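Local atomic coordinates of cell wall mannoprotein 1 (Neosartorya fumigata, PDB entry 5J5L), a protein that binds lipids such as arachidonic acid in an all-helical pocket and is probably a cell-wall antigen recognised by the host immune response. Residues 46-51 with 115-120. Residues are numbered along the deposited sequence; the frame is centred on the assembly and turned at random.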
loop_
_atom_site.group_PDB
_atom_site.type_symbol
_atom_site.label_atom_id
_atom_site.label_comp_id
_atom_site.label_asym_id
_atom_site.label_seq_id
_atom_site.Cartn_x
_atom_site.Cartn_y
_atom_site.Cartn_z
ATOM N N SER A 46 -4.969 -7.964 -2.815
ATOM C CA SER A 46 -5.034 -8.631 -4.106
ATOM C C SER A 46 -4.441 -7.747 -5.206
ATOM O O SER A 46 -3.715 -8.227 -6.078
ATOM C CB SER A 46 -6.492 -8.962 -4.443
ATOM O OG SER A 46 -6.598 -9.715 -5.632
ATOM N N ASP A 47 -4.798 -6.471 -5.174
ATOM C CA ASP A 47 -4.336 -5.510 -6.177
ATOM C C ASP A 47 -2.825 -5.266 -6.098
ATOM O O ASP A 47 -2.171 -5.100 -7.141
ATOM C CB ASP A 47 -5.137 -4.203 -6.064
ATOM C CG ASP A 47 -6.619 -4.378 -6.493
ATOM O OD1 ASP A 47 -6.934 -5.327 -7.245
ATOM O OD2 ASP A 47 -7.471 -3.558 -6.085
ATOM N N ILE A 48 -2.268 -5.271 -4.894
ATOM C CA ILE A 48 -0.820 -5.129 -4.735
ATOM C C ILE A 48 -0.141 -6.372 -5.318
ATOM O O ILE A 48 0.824 -6.262 -6.068
ATOM C CB ILE A 48 -0.411 -4.930 -3.254
ATOM C CG1 ILE A 48 -0.899 -3.562 -2.726
ATOM C CG2 ILE A 48 1.105 -5.039 -3.093
ATOM C CD1 ILE A 48 -0.894 -3.424 -1.231
ATOM N N ASP A 49 -0.654 -7.545 -4.969
ATOM C CA ASP A 49 -0.110 -8.809 -5.478
ATOM C C ASP A 49 -0.222 -8.882 -7.003
ATOM O O ASP A 49 0.689 -9.393 -7.662
ATOM C CB ASP A 49 -0.793 -10.009 -4.825
ATOM C CG ASP A 49 -0.359 -10.214 -3.371
ATOM O OD1 ASP A 49 0.636 -9.586 -2.934
ATOM O OD2 ASP A 49 -1.012 -10.999 -2.663
ATOM N N GLN A 50 -1.303 -8.330 -7.571
ATOM C CA GLN A 50 -1.453 -8.294 -9.028
ATOM C C GLN A 50 -0.370 -7.421 -9.664
ATOM O O GLN A 50 0.230 -7.810 -10.675
ATOM C CB GLN A 50 -2.846 -7.793 -9.424
ATOM C CG GLN A 50 -3.071 -7.699 -10.936
ATOM C CD GLN A 50 -3.014 -9.051 -11.620
ATOM O OE1 GLN A 50 -2.135 -9.307 -12.443
ATOM N NE2 GLN A 50 -3.938 -9.934 -11.267
ATOM N N ALA A 51 -0.135 -6.248 -9.079
ATOM C CA ALA A 51 0.927 -5.341 -9.538
ATOM C C ALA A 51 2.305 -6.023 -9.503
ATOM O O ALA A 51 3.084 -5.921 -10.457
ATOM C CB ALA A 51 0.945 -4.064 -8.720
ATOM N N ASP A 115 6.375 -4.329 0.107
ATOM C CA ASP A 115 7.822 -4.512 -0.035
ATOM C C ASP A 115 8.154 -5.376 -1.264
ATOM O O ASP A 115 9.119 -5.093 -1.996
ATOM C CB ASP A 115 8.408 -5.121 1.237
ATOM C CG ASP A 115 8.449 -4.138 2.394
ATOM O OD1 ASP A 115 8.207 -2.940 2.149
ATOM O OD2 ASP A 115 8.723 -4.556 3.540
ATOM N N ALA A 116 7.362 -6.429 -1.494
ATOM C CA ALA A 116 7.579 -7.301 -2.640
ATOM C C ALA A 116 7.350 -6.539 -3.937
ATOM O O ALA A 116 8.092 -6.723 -4.916
ATOM C CB ALA A 116 6.661 -8.520 -2.576
ATOM N N LEU A 117 6.303 -5.716 -3.956
ATOM C CA LEU A 117 5.998 -4.896 -5.125
ATOM C C LEU A 117 7.165 -3.951 -5.415
ATOM O O LEU A 117 7.625 -3.840 -6.568
ATOM C CB LEU A 117 4.707 -4.096 -4.938
ATOM C CG LEU A 117 4.370 -3.072 -6.034
ATOM C CD1 LEU A 117 4.323 -3.704 -7.419
ATOM C CD2 LEU A 117 3.067 -2.370 -5.674
ATOM N N SER A 118 7.637 -3.271 -4.377
ATOM C CA SER A 118 8.745 -2.331 -4.560
ATOM C C SER A 118 9.973 -3.034 -5.106
ATOM O O SER A 118 10.655 -2.525 -6.020
ATOM C CB SER A 118 9.090 -1.633 -3.257
ATOM O OG SER A 118 10.266 -0.856 -3.439
ATOM N N GLY A 119 10.284 -4.198 -4.540
ATOM C CA GLY A 119 11.405 -5.003 -5.019
ATOM C C GLY A 119 11.309 -5.362 -6.496
ATOM O O GLY A 119 12.310 -5.303 -7.233
ATOM N N ALA A 120 10.107 -5.746 -6.921
ATOM C CA ALA A 120 9.859 -6.119 -8.312
ATOM C C ALA A 120 9.983 -4.914 -9.259
ATOM O O ALA A 120 10.494 -5.044 -10.378
ATOM C CB ALA A 120 8.492 -6.779 -8.452
#
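I48 is the first residue of 46-51 to meet 115-120, and it does so on L117. Its CG2 methyl stands anti to the backbone N (chi1 -68°), which brings it to 4.2 Å from CB of L117, and equally far from that leucine's CD2 methyl, while the two side chains cross at about a right angle. The side chain of I48 belongs to the arachidonic acid pocket and lies near the bound lipid (about 4 Å, side chain to lipid), so the isoleucine touches both L117 and the ligand. One residue further on, D49 starts out away from 115-120, yet its OD2 reaches a salt bridge with K113, earlier on the partner helix. A turn after I48 comes A51, where the CA atoms of the two segments come nearest, 6.7 Å between its CA and that of L117. The small side chain leaves room for the leucine: CD1 of L117 comes within 3.6 Å of A51 CB. The same methyl also lies against the A51 carbonyl carbon, and CD2 of L117 is 4.1 Å from A51 CB. L117 reaches across because its CG is anti to the backbone N (chi1 173°), with both methyls against the alanine and CD2 also meeting I48. All three residues are buried, and the side chains meeting here are all aliphatic. The contact ties helix 31-56 to helix 100-124 inside the helical bundle; helix 3-26 closes over it, with I13 against A51 and L10 against L117, while helix 127-150 packs on helix 100-124 through I133 and S118.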